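Local coordinates for minor fimbrium tip subunit Mfa3 (Porphyromonas gingivalis ATCC 33277, PDB 5NF4), which forms part of the tip of the minor fimbriae, filaments that mediate biofilm formation and adhesion to host cells and other oral bacteria, at residues A[42-47]-A[101-106]. Sequence-based numbering, arbitrary orientation.
Sequences YLLVNA and VFTVKL
Phe102 packs its ring against Val45, its hydrogen-bonded partner in an antiparallel pairing of strands 42-47 and 101-106. Val45 CB lies 4.0 Å from the Phe102 ring centroid and 21° off the ring normal, which defines a CH-pi contact over the face. The Phe102 torsion (chi1 59°) sets CG between its own N and carbonyl carbon and brings the ring alongside Val45, whose CB sits above the face, offset toward the rim, with Phe102 CZ 3.6 Å from Val45 CG1. On the same side of the sheet Leu43 meets two residues: its CB touches Val104 CG1 at 3.7 Å, while its branched end reaches Leu106 CD2.

On the face that carries Tyr42, Leu44, Thr103 and Lys105, a second CH-pi contact forms. The extended Lys105 chain runs alongside the Tyr42 ring, with Lys105 CG over one face, 4.2 Å from the centroid and 27° off the normal; Lys105 CD approaches Tyr42 OH at 3.5 Å. Farther along, Leu44, with CG anti to N, puts CD1 in van der Waals contact with Val101 CG2 and Thr103 OG1, 3.6 Å from each.

Four backbone bonds fix this register, a reciprocal pair between Leu43 and Val104 and another between Val45 and Phe102; the longest, Phe102 N to Val45 O, is 3.0 Å. Residues 42-47 all belong to the propeptide, so this pairing ties it to strand 99-106, which lies outside it. Strand 41-49 lies between strand 99-106 and strand 180-205; with the latter it pairs in parallel, the Leu44 backbone being hydrogen-bonded to Leu180 and Phe182. Val45 and Phe102 both touch Met74 of strand 71-78, while strand 84-91 supplies His88, stacked on Phe102, and Ala86 against Val104 and Leu106.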
loop_
_atom_site.group_PDB
_atom_site.type_symbol
_atom_site.label_atom_id
_atom_site.label_comp_id
_atom_site.label_asym_id
_atom_site.label_seq_id
_atom_site.Cartn_x
_atom_site.Cartn_y
_atom_site.Cartn_z
ATOM N N TYR A 42 0.850 -22.562 -22.496
ATOM C CA TYR A 42 1.769 -21.420 -22.519
ATOM C C TYR A 42 0.941 -20.182 -22.273
ATOM O O TYR A 42 0.018 -19.881 -23.030
ATOM C CB TYR A 42 2.510 -21.323 -23.834
ATOM C CG TYR A 42 3.373 -22.523 -24.100
ATOM C CD1 TYR A 42 2.826 -23.694 -24.598
ATOM C CD2 TYR A 42 4.730 -22.493 -23.829
ATOM C CE1 TYR A 42 3.622 -24.799 -24.827
ATOM C CE2 TYR A 42 5.525 -23.589 -24.045
ATOM C CZ TYR A 42 4.971 -24.736 -24.545
ATOM O OH TYR A 42 5.789 -25.813 -24.759
ATOM N N LEU A 43 1.301 -19.473 -21.209
ATOM C CA LEU A 43 0.605 -18.285 -20.738
ATOM C C LEU A 43 1.468 -17.068 -20.922
ATOM O O LEU A 43 2.629 -17.096 -20.544
ATOM C CB LEU A 43 0.272 -18.380 -19.244
ATOM C CG LEU A 43 -0.911 -19.160 -18.733
ATOM C CD1 LEU A 43 -1.069 -18.846 -17.250
ATOM C CD2 LEU A 43 -2.128 -18.790 -19.519
ATOM N N LEU A 44 0.878 -16.007 -21.456
ATOM C CA LEU A 44 1.503 -14.695 -21.511
ATOM C C LEU A 44 1.035 -13.866 -20.327
ATOM O O LEU A 44 -0.146 -13.548 -20.218
ATOM C CB LEU A 44 1.164 -13.990 -22.817
ATOM C CG LEU A 44 1.913 -12.673 -23.027
ATOM C CD1 LEU A 44 3.398 -12.914 -23.159
ATOM C CD2 LEU A 44 1.387 -11.957 -24.250
ATOM N N VAL A 45 1.975 -13.535 -19.449
ATOM C CA VAL A 45 1.672 -12.813 -18.212
ATOM C C VAL A 45 2.080 -11.371 -18.466
ATOM O O VAL A 45 3.207 -11.109 -18.908
ATOM C CB VAL A 45 2.418 -13.423 -17.002
ATOM C CG1 VAL A 45 2.266 -12.545 -15.740
ATOM C CG2 VAL A 45 1.894 -14.809 -16.707
ATOM N N ASN A 46 1.137 -10.448 -18.280
ATOM C CA ASN A 46 1.438 -9.012 -18.302
ATOM C C ASN A 46 1.090 -8.399 -16.965
ATOM O O ASN A 46 -0.074 -8.459 -16.546
ATOM C CB ASN A 46 0.681 -8.292 -19.407
ATOM C CG ASN A 46 1.337 -6.973 -19.781
ATOM O OD1 ASN A 46 1.779 -6.214 -18.919
ATOM N ND2 ASN A 46 1.441 -6.716 -21.069
ATOM N N ALA A 47 2.104 -7.842 -16.306
ATOM C CA ALA A 47 2.001 -7.350 -14.931
ATOM C C ALA A 47 2.484 -5.914 -14.842
ATOM O O ALA A 47 3.373 -5.492 -15.582
ATOM C CB ALA A 47 2.799 -8.230 -13.991
ATOM N N VAL A 101 6.388 -8.306 -19.094
ATOM C CA VAL A 101 5.632 -9.236 -19.897
ATOM C C VAL A 101 6.541 -10.439 -20.168
ATOM O O VAL A 101 7.693 -10.280 -20.592
ATOM C CB VAL A 101 5.140 -8.563 -21.193
ATOM C CG1 VAL A 101 6.285 -7.941 -21.935
ATOM C CG2 VAL A 101 4.416 -9.576 -22.100
ATOM N N PHE A 102 6.028 -11.637 -19.895
ATOM C CA PHE A 102 6.814 -12.855 -20.089
ATOM C C PHE A 102 5.913 -14.070 -20.312
ATOM O O PHE A 102 4.746 -14.060 -19.935
ATOM C CB PHE A 102 7.729 -13.096 -18.880
ATOM C CG PHE A 102 7.009 -13.233 -17.564
ATOM C CD1 PHE A 102 6.523 -14.463 -17.113
ATOM C CD2 PHE A 102 6.834 -12.128 -16.743
ATOM C CE1 PHE A 102 5.867 -14.586 -15.886
ATOM C CE2 PHE A 102 6.181 -12.240 -15.530
ATOM C CZ PHE A 102 5.704 -13.471 -15.082
ATOM N N THR A 103 6.484 -15.113 -20.892
ATOM C CA THR A 103 5.753 -16.350 -21.145
ATOM C C THR A 103 6.141 -17.445 -20.149
ATOM O O THR A 103 7.307 -17.604 -19.854
ATOM C CB THR A 103 6.030 -16.793 -22.550
ATOM O OG1 THR A 103 5.637 -15.738 -23.438
ATOM C CG2 THR A 103 5.251 -18.060 -22.874
ATOM N N VAL A 104 5.161 -18.185 -19.632
ATOM C CA VAL A 104 5.410 -19.300 -18.720
ATOM C C VAL A 104 4.715 -20.564 -19.269
ATOM O O VAL A 104 3.641 -20.480 -19.863
ATOM C CB VAL A 104 4.909 -19.020 -17.289
ATOM C CG1 VAL A 104 3.401 -18.907 -17.249
ATOM C CG2 VAL A 104 5.353 -20.115 -16.352
ATOM N N LYS A 105 5.346 -21.715 -19.074
ATOM C CA LYS A 105 4.763 -23.015 -19.458
ATOM C C LYS A 105 4.316 -23.751 -18.192
ATOM O O LYS A 105 5.040 -23.763 -17.204
ATOM C CB LYS A 105 5.785 -23.834 -20.222
ATOM C CG LYS A 105 5.334 -25.230 -20.609
ATOM C CD LYS A 105 6.477 -25.942 -21.331
ATOM C CE LYS A 105 6.430 -27.443 -21.136
ATOM N NZ LYS A 105 7.504 -28.137 -21.909
ATOM N N LEU A 106 3.122 -24.326 -18.186
ATOM C CA LEU A 106 2.665 -25.090 -17.026
ATOM C C LEU A 106 1.572 -26.058 -17.411
ATOM O O LEU A 106 1.058 -25.997 -18.500
ATOM C CB LEU A 106 2.168 -24.178 -15.884
ATOM C CG LEU A 106 0.814 -23.487 -16.044
ATOM C CD1 LEU A 106 0.270 -22.966 -14.714
ATOM C CD2 LEU A 106 0.904 -22.362 -17.090
#